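Local coordinates for hypothetical sensory transduction histidine kinase (Methanosarcina mazei, PDB 3LI8), which is probably a membrane-bound histidine kinase that transfers phosphate from ATP to a protein histidine, represented here by its sensory Cache region, at residues A[46-51]-A[157-162]; A[108-113]-A[146-151]; A[137-142]-A[151-156]; A[192-197]-A[213-218]. All coordinates share one frame; numbering follows the deposited sequence.

Contact 1: A[46-51]-A[157-162]; sequences TMAEYG and IFKNGE. With EDO (1,2-ethanediol), chain D.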
loop_
_atom_site.group_PDB
_atom_site.type_symbol
_atom_site.label_atom_id
_atom_site.label_comp_id
_atom_site.label_asym_id
_atom_site.label_seq_id
_atom_site.Cartn_x
_atom_site.Cartn_y
_atom_site.Cartn_z
ATOM N N THR A 46 14.890 3.164 -14.702
ATOM C CA THR A 46 15.001 2.925 -16.142
ATOM C C THR A 46 14.580 4.197 -16.838
ATOM O O THR A 46 15.278 4.686 -17.741
ATOM C CB THR A 46 14.108 1.830 -16.567
ATOM O OG1 THR A 46 14.547 0.615 -15.863
ATOM C CG2 THR A 46 14.113 1.584 -18.089
HETATM N N MSE A 47 13.420 4.705 -16.456
HETATM C CA MSE A 47 13.009 6.008 -17.057
HETATM C C MSE A 47 13.971 7.143 -16.817
HETATM O O MSE A 47 14.064 8.041 -17.672
HETATM C CB MSE A 47 11.624 6.422 -16.559
HETATM C CG MSE A 47 10.515 5.585 -17.073
HETATM SE SE MSE A 47 10.320 5.704 -19.057
HETATM C CE MSE A 47 10.919 4.251 -19.203
ATOM N N ALA A 48 14.680 7.164 -15.701
ATOM C CA ALA A 48 15.677 8.194 -15.430
ATOM C C ALA A 48 16.766 8.206 -16.518
ATOM O O ALA A 48 17.350 9.278 -16.786
ATOM C CB ALA A 48 16.323 8.012 -14.070
ATOM N N GLU A 49 16.993 7.083 -17.170
ATOM C CA GLU A 49 18.006 6.958 -18.190
ATOM C C GLU A 49 17.442 6.955 -19.596
ATOM O O GLU A 49 18.180 6.745 -20.547
ATOM C CB GLU A 49 18.822 5.658 -17.984
ATOM C CG GLU A 49 19.593 5.655 -16.658
ATOM C CD GLU A 49 20.776 6.590 -16.639
ATOM O OE1 GLU A 49 21.281 7.063 -17.716
ATOM O OE2 GLU A 49 21.228 6.879 -15.518
ATOM N N TYR A 50 16.140 7.184 -19.776
ATOM C CA TYR A 50 15.526 6.980 -21.062
ATOM C C TYR A 50 15.573 8.219 -21.953
ATOM O O TYR A 50 14.561 8.935 -22.070
ATOM C CB TYR A 50 14.033 6.742 -20.813
ATOM C CG TYR A 50 13.253 6.164 -21.917
ATOM C CD1 TYR A 50 13.608 4.963 -22.526
ATOM C CD2 TYR A 50 12.067 6.766 -22.334
ATOM C CE1 TYR A 50 12.847 4.405 -23.532
ATOM C CE2 TYR A 50 11.278 6.174 -23.283
ATOM C CZ TYR A 50 11.661 5.021 -23.882
ATOM O OH TYR A 50 10.871 4.414 -24.829
ATOM N N GLY A 51 16.703 8.447 -22.619
ATOM C CA GLY A 51 16.833 9.627 -23.513
ATOM C C GLY A 51 16.090 9.405 -24.811
ATOM O O GLY A 51 15.948 10.341 -25.590
ATOM N N ILE A 157 11.636 9.799 -10.200
ATOM C CA ILE A 157 12.541 9.706 -11.372
ATOM C C ILE A 157 13.477 10.919 -11.272
ATOM O O ILE A 157 13.050 12.118 -11.321
ATOM C CB ILE A 157 11.772 9.822 -12.662
ATOM C CG1 ILE A 157 10.757 8.670 -12.739
ATOM C CG2 ILE A 157 12.709 9.761 -13.876
ATOM C CD1 ILE A 157 9.749 8.777 -13.976
ATOM N N PHE A 158 14.755 10.633 -11.069
ATOM C CA PHE A 158 15.714 11.762 -10.916
ATOM C C PHE A 158 16.578 11.785 -12.148
ATOM O O PHE A 158 17.237 10.777 -12.459
ATOM C CB PHE A 158 16.609 11.544 -9.717
ATOM C CG PHE A 158 15.982 11.920 -8.441
ATOM C CD1 PHE A 158 15.801 13.255 -8.135
ATOM C CD2 PHE A 158 15.571 10.966 -7.557
ATOM C CE1 PHE A 158 15.183 13.649 -6.891
ATOM C CE2 PHE A 158 14.969 11.369 -6.312
ATOM C CZ PHE A 158 14.776 12.672 -6.016
ATOM N N LYS A 159 16.568 12.928 -12.867
ATOM C CA LYS A 159 17.350 13.065 -14.098
ATOM C C LYS A 159 18.158 14.308 -13.905
ATOM O O LYS A 159 17.624 15.341 -13.467
ATOM C CB LYS A 159 16.468 13.227 -15.325
ATOM C CG LYS A 159 15.682 12.040 -15.756
ATOM C CD LYS A 159 14.470 12.440 -16.660
ATOM C CE LYS A 159 14.847 12.462 -18.108
ATOM N NZ LYS A 159 13.669 12.818 -18.994
ATOM N N ASN A 160 19.428 14.218 -14.216
ATOM C CA ASN A 160 20.328 15.357 -14.062
ATOM C C ASN A 160 20.432 15.699 -12.578
ATOM O O ASN A 160 20.736 16.795 -12.217
ATOM C CB ASN A 160 19.848 16.543 -14.972
ATOM C CG ASN A 160 19.303 16.033 -16.294
ATOM O OD1 ASN A 160 19.988 15.282 -17.039
ATOM N ND2 ASN A 160 18.037 16.327 -16.551
ATOM N N GLY A 161 20.143 14.720 -11.706
ATOM C CA GLY A 161 20.157 14.989 -10.291
ATOM C C GLY A 161 18.881 15.598 -9.776
ATOM O O GLY A 161 18.769 15.852 -8.570
ATOM N N GLU A 162 17.926 15.844 -10.692
ATOM C CA GLU A 162 16.692 16.515 -10.305
ATOM C C GLU A 162 15.426 15.712 -10.453
ATOM O O GLU A 162 15.294 14.931 -11.383
ATOM C CB GLU A 162 16.536 17.733 -11.176
ATOM C CG GLU A 162 17.619 18.787 -10.863
ATOM C CD GLU A 162 17.493 19.987 -11.801
ATOM O OE1 GLU A 162 16.600 19.988 -12.672
ATOM O OE2 GLU A 162 18.285 20.913 -11.693
HETATM C C1 EDO D . 23.711 9.508 -16.810
HETATM O O1 EDO D . 23.577 8.270 -17.532
HETATM C C2 EDO D . 22.472 9.783 -15.979
HETATM O O2 EDO D . 22.554 8.878 -14.878
HETATM O O HOH W 1 12.452 9.922 -18.287
HETATM O O HOH W 2 12.604 10.423 -21.273
#

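Contact 2: A[108-113]-A[146-151]; sequences NKINGP and EGIFMV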
loop_
_atom_site.group_PDB
_atom_site.type_symbol
_atom_site.label_atom_id
_atom_site.label_comp_id
_atom_site.label_asym_id
_atom_site.label_seq_id
_atom_site.Cartn_x
_atom_site.Cartn_y
_atom_site.Cartn_z
ATOM N N ASN A 108 -4.226 1.205 -16.797
ATOM C CA ASN A 108 -4.892 0.543 -15.736
ATOM C C ASN A 108 -6.004 -0.418 -16.215
ATOM O O ASN A 108 -6.496 -0.329 -17.351
ATOM C CB ASN A 108 -5.491 1.577 -14.779
ATOM C CG ASN A 108 -6.637 2.301 -15.426
ATOM O OD1 ASN A 108 -6.470 3.266 -16.201
ATOM N ND2 ASN A 108 -7.790 1.799 -15.207
ATOM N N LYS A 109 -6.455 -1.279 -15.285
ATOM C CA LYS A 109 -7.670 -2.070 -15.520
ATOM C C LYS A 109 -8.722 -1.904 -14.403
ATOM O O LYS A 109 -9.465 -2.849 -14.085
ATOM C CB LYS A 109 -7.325 -3.550 -15.743
ATOM C CG LYS A 109 -6.552 -4.069 -14.594
ATOM C CD LYS A 109 -6.113 -5.550 -14.850
ATOM C CE LYS A 109 -5.157 -5.660 -16.000
ATOM N NZ LYS A 109 -4.504 -7.059 -15.987
ATOM N N ILE A 110 -8.807 -0.700 -13.881
ATOM C CA ILE A 110 -9.697 -0.363 -12.746
ATOM C C ILE A 110 -11.119 -0.685 -13.158
ATOM O O ILE A 110 -11.908 -1.213 -12.321
ATOM C CB ILE A 110 -9.614 1.151 -12.469
ATOM C CG1 ILE A 110 -8.261 1.565 -11.895
ATOM C CG2 ILE A 110 -10.666 1.551 -11.453
ATOM C CD1 ILE A 110 -8.067 1.044 -10.512
ATOM N N ASN A 111 -11.433 -0.503 -14.438
ATOM C CA ASN A 111 -12.846 -0.681 -14.855
ATOM C C ASN A 111 -13.056 -1.959 -15.646
ATOM O O ASN A 111 -14.139 -2.190 -16.226
ATOM C CB ASN A 111 -13.334 0.576 -15.572
ATOM C CG ASN A 111 -13.398 1.761 -14.608
ATOM O OD1 ASN A 111 -12.566 2.673 -14.669
ATOM N ND2 ASN A 111 -14.240 1.635 -13.581
ATOM N N GLY A 112 -12.023 -2.789 -15.703
ATOM C CA GLY A 112 -12.115 -4.043 -16.414
ATOM C C GLY A 112 -11.066 -4.170 -17.495
ATOM O O GLY A 112 -10.043 -4.841 -17.285
ATOM N N PRO A 113 -11.288 -3.533 -18.660
ATOM C CA PRO A 113 -10.345 -3.638 -19.759
ATOM C C PRO A 113 -9.107 -2.737 -19.526
ATOM O O PRO A 113 -9.143 -1.794 -18.703
ATOM C CB PRO A 113 -11.166 -3.185 -20.985
ATOM C CG PRO A 113 -12.165 -2.200 -20.413
ATOM C CD PRO A 113 -12.522 -2.826 -19.050
ATOM N N GLU A 146 -12.428 4.619 -7.361
ATOM C CA GLU A 146 -13.420 3.975 -8.263
ATOM C C GLU A 146 -13.796 2.588 -7.832
ATOM O O GLU A 146 -13.896 1.648 -8.634
ATOM C CB GLU A 146 -12.968 4.014 -9.748
ATOM C CG GLU A 146 -12.751 5.431 -10.195
ATOM C CD GLU A 146 -12.271 5.561 -11.645
ATOM O OE1 GLU A 146 -12.005 4.546 -12.301
ATOM O OE2 GLU A 146 -12.182 6.691 -12.111
ATOM N N GLY A 147 -14.026 2.432 -6.532
ATOM C CA GLY A 147 -14.551 1.189 -6.059
ATOM C C GLY A 147 -13.470 0.209 -5.651
ATOM O O GLY A 147 -13.796 -0.854 -5.156
ATOM N N ILE A 148 -12.200 0.540 -5.923
ATOM C CA ILE A 148 -11.131 -0.466 -5.697
ATOM C C ILE A 148 -10.308 -0.045 -4.476
ATOM O O ILE A 148 -9.754 1.064 -4.490
ATOM C CB ILE A 148 -10.138 -0.514 -6.881
ATOM C CG1 ILE A 148 -10.865 -0.803 -8.233
ATOM C CG2 ILE A 148 -9.013 -1.568 -6.605
ATOM C CD1 ILE A 148 -11.709 -2.051 -8.215
ATOM N N PHE A 149 -10.209 -0.936 -3.499
ATOM C CA PHE A 149 -9.389 -0.669 -2.269
ATOM C C PHE A 149 -7.956 -1.009 -2.648
ATOM O O PHE A 149 -7.704 -2.096 -3.161
ATOM C CB PHE A 149 -9.839 -1.617 -1.183
ATOM C CG PHE A 149 -9.239 -1.305 0.173
ATOM C CD1 PHE A 149 -9.162 -0.020 0.642
ATOM C CD2 PHE A 149 -8.794 -2.389 0.961
ATOM C CE1 PHE A 149 -8.633 0.189 1.957
ATOM C CE2 PHE A 149 -8.269 -2.185 2.220
ATOM C CZ PHE A 149 -8.169 -0.889 2.687
HETATM N N MSE A 150 -7.041 -0.063 -2.421
HETATM C CA MSE A 150 -5.675 -0.252 -2.923
HETATM C C MSE A 150 -4.676 0.601 -2.175
HETATM O O MSE A 150 -5.036 1.450 -1.332
HETATM C CB MSE A 150 -5.619 0.126 -4.404
HETATM C CG MSE A 150 -5.969 1.549 -4.544
HETATM SE SE MSE A 150 -5.777 2.289 -6.486
HETATM C CE MSE A 150 -6.621 1.089 -7.159
ATOM N N VAL A 151 -3.380 0.305 -2.408
ATOM C CA VAL A 151 -2.323 1.272 -1.987
ATOM C C VAL A 151 -1.523 1.534 -3.281
ATOM O O VAL A 151 -1.628 0.731 -4.255
ATOM C CB VAL A 151 -1.335 0.695 -0.956
ATOM C CG1 VAL A 151 -1.972 0.643 0.452
ATOM C CG2 VAL A 151 -0.839 -0.702 -1.411
HETATM O O HOH W 3 -14.054 -0.296 -10.364
#

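Contact 3: A[137-142]-A[151-156]; sequences DTLTEP and VSYDSP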
loop_
_atom_site.group_PDB
_atom_site.type_symbol
_atom_site.label_atom_id
_atom_site.label_comp_id
_atom_site.label_asym_id
_atom_site.label_seq_id
_atom_site.Cartn_x
_atom_site.Cartn_y
_atom_site.Cartn_z
ATOM N N ASP A 137 11.214 6.794 -2.150
ATOM C CA ASP A 137 10.172 5.821 -2.568
ATOM C C ASP A 137 9.099 5.910 -1.517
ATOM O O ASP A 137 9.418 5.992 -0.313
ATOM C CB ASP A 137 10.766 4.401 -2.661
ATOM C CG ASP A 137 11.931 4.356 -3.630
ATOM O OD1 ASP A 137 11.717 4.723 -4.809
ATOM O OD2 ASP A 137 13.107 4.038 -3.225
ATOM N N THR A 138 7.835 5.948 -1.963
ATOM C CA THR A 138 6.676 6.163 -1.084
ATOM C C THR A 138 5.671 5.009 -1.208
ATOM O O THR A 138 5.570 4.397 -2.265
ATOM C CB THR A 138 6.034 7.481 -1.521
ATOM O OG1 THR A 138 6.985 8.528 -1.322
ATOM C CG2 THR A 138 4.767 7.818 -0.698
ATOM N N LEU A 139 4.953 4.710 -0.119
ATOM C CA LEU A 139 3.844 3.744 -0.119
ATOM C C LEU A 139 2.713 4.536 0.546
ATOM O O LEU A 139 2.826 4.985 1.703
ATOM C CB LEU A 139 4.202 2.516 0.724
ATOM C CG LEU A 139 3.044 1.569 0.962
ATOM C CD1 LEU A 139 2.274 1.280 -0.361
ATOM C CD2 LEU A 139 3.463 0.195 1.582
ATOM N N THR A 140 1.630 4.802 -0.180
ATOM C CA THR A 140 0.515 5.548 0.456
ATOM C C THR A 140 -0.203 4.683 1.478
ATOM O O THR A 140 -0.114 3.457 1.486
ATOM C CB THR A 140 -0.563 5.964 -0.599
ATOM O OG1 THR A 140 -1.200 4.800 -1.103
ATOM C CG2 THR A 140 0.123 6.671 -1.762
ATOM N N GLU A 141 -0.935 5.356 2.356
ATOM C CA GLU A 141 -1.951 4.704 3.136
ATOM C C GLU A 141 -3.022 4.161 2.151
ATOM O O GLU A 141 -3.129 4.652 1.040
ATOM C CB GLU A 141 -2.525 5.718 4.117
ATOM C CG GLU A 141 -1.524 5.983 5.243
ATOM C CD GLU A 141 -1.333 4.741 6.112
ATOM O OE1 GLU A 141 -2.206 4.481 6.962
ATOM O OE2 GLU A 141 -0.333 3.996 5.927
ATOM N N PRO A 142 -3.742 3.107 2.534
ATOM C CA PRO A 142 -4.734 2.502 1.657
ATOM C C PRO A 142 -5.918 3.452 1.398
ATOM O O PRO A 142 -6.252 4.363 2.213
ATOM C CB PRO A 142 -5.152 1.249 2.405
ATOM C CG PRO A 142 -5.051 1.666 3.860
ATOM C CD PRO A 142 -3.734 2.471 3.871
ATOM N N VAL A 151 -3.380 0.305 -2.408
ATOM C CA VAL A 151 -2.323 1.272 -1.987
ATOM C C VAL A 151 -1.523 1.534 -3.281
ATOM O O VAL A 151 -1.628 0.731 -4.255
ATOM C CB VAL A 151 -1.335 0.695 -0.956
ATOM C CG1 VAL A 151 -1.972 0.643 0.452
ATOM C CG2 VAL A 151 -0.839 -0.702 -1.411
ATOM N N SER A 152 -0.710 2.576 -3.257
ATOM C CA SER A 152 0.123 3.006 -4.424
ATOM C C SER A 152 1.568 3.082 -3.944
ATOM O O SER A 152 1.833 3.669 -2.887
ATOM C CB SER A 152 -0.321 4.410 -4.908
ATOM O OG SER A 152 -1.716 4.389 -5.289
ATOM N N TYR A 153 2.441 2.476 -4.727
ATOM C CA TYR A 153 3.901 2.521 -4.514
ATOM C C TYR A 153 4.393 3.502 -5.556
ATOM O O TYR A 153 4.077 3.344 -6.734
ATOM C CB TYR A 153 4.501 1.186 -4.861
ATOM C CG TYR A 153 4.195 0.082 -3.831
ATOM C CD1 TYR A 153 5.108 -0.228 -2.798
ATOM C CD2 TYR A 153 2.987 -0.631 -3.881
ATOM C CE1 TYR A 153 4.796 -1.228 -1.874
ATOM C CE2 TYR A 153 2.664 -1.603 -2.910
ATOM C CZ TYR A 153 3.588 -1.872 -1.935
ATOM O OH TYR A 153 3.271 -2.874 -1.063
ATOM N N ASP A 154 5.168 4.513 -5.169
ATOM C CA ASP A 154 5.607 5.514 -6.182
ATOM C C ASP A 154 7.063 5.840 -5.922
ATOM O O ASP A 154 7.427 6.099 -4.777
ATOM C CB ASP A 154 4.774 6.811 -6.065
ATOM C CG ASP A 154 3.312 6.541 -6.272
ATOM O OD1 ASP A 154 2.924 6.410 -7.451
ATOM O OD2 ASP A 154 2.588 6.303 -5.270
ATOM N N SER A 155 7.840 5.850 -6.988
ATOM C CA SER A 155 9.294 6.177 -6.888
ATOM C C SER A 155 9.626 7.382 -7.725
ATOM O O SER A 155 9.123 7.533 -8.836
ATOM C CB SER A 155 10.101 4.978 -7.470
ATOM O OG SER A 155 9.955 3.882 -6.559
ATOM N N PRO A 156 10.458 8.300 -7.184
ATOM C CA PRO A 156 10.844 9.483 -7.915
ATOM C C PRO A 156 11.809 9.128 -9.063
ATOM O O PRO A 156 12.697 8.269 -8.891
ATOM C CB PRO A 156 11.521 10.369 -6.813
ATOM C CG PRO A 156 12.088 9.393 -5.835
ATOM C CD PRO A 156 11.029 8.248 -5.831
#

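Contact 4: A[192-197]-A[213-218]; sequences FMVSNT and KSLSDF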
loop_
_atom_site.group_PDB
_atom_site.type_symbol
_atom_site.label_atom_id
_atom_site.label_comp_id
_atom_site.label_asym_id
_atom_site.label_seq_id
_atom_site.Cartn_x
_atom_site.Cartn_y
_atom_site.Cartn_z
ATOM N N PHE A 192 -5.745 -9.771 11.640
ATOM C CA PHE A 192 -6.068 -8.767 10.609
ATOM C C PHE A 192 -4.841 -7.892 10.377
ATOM O O PHE A 192 -3.908 -7.889 11.199
ATOM C CB PHE A 192 -7.274 -7.894 10.985
ATOM C CG PHE A 192 -7.128 -7.168 12.292
ATOM C CD1 PHE A 192 -6.456 -5.967 12.368
ATOM C CD2 PHE A 192 -7.734 -7.672 13.438
ATOM C CE1 PHE A 192 -6.323 -5.292 13.607
ATOM C CE2 PHE A 192 -7.636 -7.012 14.643
ATOM C CZ PHE A 192 -6.940 -5.836 14.729
HETATM N N MSE A 193 -4.810 -7.234 9.220
HETATM C CA MSE A 193 -3.722 -6.331 8.949
HETATM C C MSE A 193 -4.190 -4.893 9.024
HETATM O O MSE A 193 -5.362 -4.559 8.701
HETATM C CB MSE A 193 -3.159 -6.627 7.556
HETATM C CG MSE A 193 -2.399 -7.935 7.514
HETATM SE SE MSE A 193 -0.457 -7.347 7.458
HETATM C CE MSE A 193 -0.869 -6.956 5.685
ATOM N N VAL A 194 -3.300 -4.006 9.438
ATOM C CA VAL A 194 -3.557 -2.597 9.417
ATOM C C VAL A 194 -2.457 -1.841 8.683
ATOM O O VAL A 194 -1.318 -2.357 8.551
ATOM C CB VAL A 194 -3.800 -1.939 10.810
ATOM C CG1 VAL A 194 -4.969 -2.686 11.526
ATOM C CG2 VAL A 194 -2.522 -2.016 11.687
ATOM N N SER A 195 -2.817 -0.677 8.194
ATOM C CA SER A 195 -1.842 0.255 7.622
ATOM C C SER A 195 -1.035 0.985 8.741
ATOM O O SER A 195 -1.209 0.748 9.960
ATOM C CB SER A 195 -2.502 1.297 6.696
ATOM O OG SER A 195 -3.269 2.210 7.472
ATOM N N ASN A 196 -0.104 1.795 8.300
ATOM C CA ASN A 196 0.753 2.562 9.229
ATOM C C ASN A 196 -0.039 3.469 10.184
ATOM O O ASN A 196 0.287 3.563 11.374
ATOM C CB ASN A 196 1.775 3.409 8.463
ATOM C CG ASN A 196 2.760 4.093 9.433
ATOM O OD1 ASN A 196 3.512 3.411 10.174
ATOM N ND2 ASN A 196 2.759 5.357 9.432
ATOM N N THR A 197 -1.082 4.100 9.682
ATOM C CA THR A 197 -1.952 4.930 10.542
ATOM C C THR A 197 -3.074 4.095 11.192
ATOM O O THR A 197 -4.019 4.678 11.776
ATOM C CB THR A 197 -2.529 6.176 9.802
ATOM O OG1 THR A 197 -3.470 5.758 8.792
ATOM C CG2 THR A 197 -1.413 7.110 9.242
ATOM N N LYS A 213 -12.137 2.370 9.134
ATOM C CA LYS A 213 -11.972 2.620 10.574
ATOM C C LYS A 213 -10.490 2.422 10.879
ATOM O O LYS A 213 -9.850 1.627 10.207
ATOM C CB LYS A 213 -12.779 1.594 11.387
ATOM C CG LYS A 213 -12.604 1.771 12.923
ATOM C CD LYS A 213 -13.878 1.516 13.751
ATOM C CE LYS A 213 -13.678 1.991 15.243
ATOM N NZ LYS A 213 -14.951 2.464 16.009
ATOM N N SER A 214 -9.963 3.145 11.853
ATOM C CA SER A 214 -8.607 2.948 12.315
ATOM C C SER A 214 -8.591 2.449 13.769
ATOM O O SER A 214 -9.551 2.671 14.540
ATOM C CB SER A 214 -7.831 4.259 12.234
ATOM O OG SER A 214 -6.557 4.086 12.861
ATOM N N LEU A 215 -7.526 1.746 14.148
ATOM C CA LEU A 215 -7.326 1.406 15.557
ATOM C C LEU A 215 -7.392 2.669 16.425
ATOM O O LEU A 215 -7.831 2.620 17.570
ATOM C CB LEU A 215 -5.968 0.713 15.736
ATOM C CG LEU A 215 -5.926 -0.706 15.163
ATOM C CD1 LEU A 215 -4.525 -1.324 15.287
ATOM C CD2 LEU A 215 -6.881 -1.590 15.874
ATOM N N SER A 216 -6.918 3.790 15.901
ATOM C CA SER A 216 -6.908 5.018 16.686
ATOM C C SER A 216 -8.359 5.480 16.951
ATOM O O SER A 216 -8.594 6.332 17.796
ATOM C CB SER A 216 -6.059 6.102 16.010
ATOM O OG SER A 216 -6.688 6.535 14.807
ATOM N N ASP A 217 -9.335 4.893 16.260
ATOM C CA ASP A 217 -10.740 5.261 16.484
ATOM C C ASP A 217 -11.400 4.629 17.725
ATOM O O ASP A 217 -12.457 5.085 18.170
ATOM C CB ASP A 217 -11.586 4.880 15.290
ATOM C CG ASP A 217 -11.297 5.737 14.110
ATOM O OD1 ASP A 217 -10.903 6.889 14.358
ATOM O OD2 ASP A 217 -11.456 5.270 12.953
ATOM N N PHE A 218 -10.817 3.548 18.221
ATOM C CA PHE A 218 -11.347 2.819 19.351
ATOM C C PHE A 218 -11.127 3.607 20.641
ATOM O O PHE A 218 -10.017 4.043 20.920
ATOM C CB PHE A 218 -10.679 1.446 19.452
ATOM C CG PHE A 218 -11.128 0.503 18.395
ATOM C CD1 PHE A 218 -11.897 -0.600 18.701
ATOM C CD2 PHE A 218 -10.808 0.756 17.048
ATOM C CE1 PHE A 218 -12.335 -1.455 17.705
ATOM C CE2 PHE A 218 -11.236 -0.112 16.055
ATOM C CZ PHE A 218 -11.992 -1.195 16.362
#

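Contact 1: A[46-51]-A[157-162]
M47 and A48 meet I157, F158 and K159 where the C-terminal part of helix 13-48 runs against the far end of strand 148-159. A helix end thus lies against a beta hairpin of the Cache fold: the strand turns into 162-172 through a type I' turn from K159 to E162, with N160 and G161 both at positive phi. M47, a selenomethionine, touches with its CB, 4.0 Å from I157 CD1. Its chain bends at chi2 (-63°) and again at chi3, taking the selenium and CE off toward one face of the Y50 ring, while L77 and Y79 of strand 74-79 give M47 its further cover. A48 sits closest to the strand, its CA 5.3 Å from the CA of K159. Here A48 CB approaches F158 O at 3.3 Å, and I157 CG2 lies 3.7 Å from A48 CA. A48 O in turn rests against K159 CG. E49 faces away from the strand; its carboxylate takes both hydroxyls of an ethanediol that is probably from the crystallisation liquor. Y50 centres an inverse gamma turn, and its hydroxyl bonds to E57. No direct hydrogen bond joins the two segments, so water does the polar bridging. One water gives a 2.6 Å bond to M47 O and another a 2.6 Å bond to Y50 O, and each accepts only weakly from K159 NZ. That ammonium has its stronger partner in A83 O. A bend at chi3 (90°) brings K159 NZ to these waters, and the O atom of the nearer one, which also serves the M47 carbonyl, is 3.2 Å from K159 NZ.

Contact 2: A[108-113]-A[146-151]
I110 reaches E146, I148 and M150 with its two branches. CG1 stands anti to the carbonyl carbon (chi1 -69°), which leaves CG2 beside that carbon and turned to the glutamate: I110 CG2 lies 3.4 Å from E146 OE1 and 3.8 Å from E146 CB. The same methyl comes within 4.0 Å of I148 CG1. A second bend, at chi2, carries I110 CD1 to the methyl end of M150, a selenomethionine, whose CE is 3.7 Å away. M150 starts from the tight position between its own N and carbonyl carbon (chi1 62°), runs straight through chi2, then folds at chi3 (50°), and its chain crosses that of I110 at about a right angle. The parts brought together are two links of one antiparallel sheet in the Cache fold: the loop joining strands 105-108 and 115-118, and the tight hairpin link between 143-145 and 148-159, where E146 and G147 both have positive phi. Within the loop, a type I turn from K109 to G112 presents I110 at its second position. Replacing I110 with an alanine would probably open a gap between this loop and the hairpin, leaving I148 CG1 and the M150 methyl without their apolar neighbour. E146 is extended beyond CG and crosses both I110 and N111 at about right angles. One water also joins the two backbones, donating to I110 O at 3.0 Å and to E146 O at 2.6 Å.

Contact 3: A[137-142]-A[151-156]
The Y153 ring carries L139 CD1 over one face, 3.7 Å from the ring centroid and 8° off the normal, a CH-pi contact; L139 CD2 stands above the same side, offset toward the rim, 4.0 Å from Y153 CE1. M33 of helix 13-48 touches both side chains. This pairing belongs to an antiparallel beta ladder of the Cache sheet, in which L139 and Y153 form a non-hydrogen-bonded pair and T138 and D154 a hydrogen-bonded one. The other flat group, the D137 carboxylate, is met by S155 OG from above its plane: OG donates to OD1 at 2.6 Å, while OD2 is held by R41 in a salt bridge, tying in helix 13-48. Backbone bonds run T138 N to D154 O (2.8 Å), D154 N back to T138 O, and T140 N to S152 O (2.9 Å). Then the ladder gives way to side chains. V151 CG1 fills in against P142 CB and lies 3.5 Å from T140 O, a buried carbonyl with no partner in the model. With chi1 at 67°, T140 OG1 turns back to the strand, accepts from S152 N at 3.1 Å and donates to E141 O at 2.9 Å.

Contact 4: A[192-197]-A[213-218]
T197 and S214 make the polar link of this contact, and V194, F192 and L215 the apolar one. Taking hydrogen bonds first, S214 OG donates to T197 O at 2.8 Å, in the carbonyl plane and on a lone pair, with a C=O...donor angle of 139°. The torsion that sets this up is chi1 of 172°, which swings OG across from the backbone N and beside the carbonyl carbon. OG is also an acceptor, from S216 N at 3.1 Å, which makes an ST turn, and from S216 OG at the same length. The turn is pinned a second time by a nearly straight bond of 2.8 Å from S214 N to D217 OD2 (174°), which comes from above the carboxylate plane. Among the apolar contacts, V194 CG1 packs 4.0 Å from L215 CD1, the two side chains crossing at about a right angle, while L215 CD2 sits obliquely to the F192 ring, 4.4 Å from CE1. L215 also touches I223, A227 and I230, so its side chain is sandwiched between helix 221-231 and strand 190-194, an outer strand of the four-stranded antiparallel sheet, probably in the second lobe of a double Cache domain. An alanine in place of S214 would probably leave T197 O without this donor and S216 N without its turn acceptor, so the start of the 3-10 segment would be held less firmly against T197. One hydroxyl bonded three ways thus couples the shape of the turn to its link with T197, just past the strand, while L215 anchors it on the apolar side.

In the fold
Contacts 1, 2 and 3 all draw on strand 148-159 of the larger antiparallel sheet: contact 2 at its start, contact 3 in the middle, contact 1 at its far end. Contacts 1 and 2 have centres about 28 Å apart, whereas contacts 2 and 3 share V151 and touch through P142. Along the chain contacts 2 and 3 alternate, both falling within the span bracketed by contact 1; contact 4 follows in the second, four-stranded sheet, about 37 Å from contact 1 between centres. Contacts 3 and 4 meet where E141 bonds to S195 and T197, joining the two lobes of this sensory region, consistent with a double Cache domain.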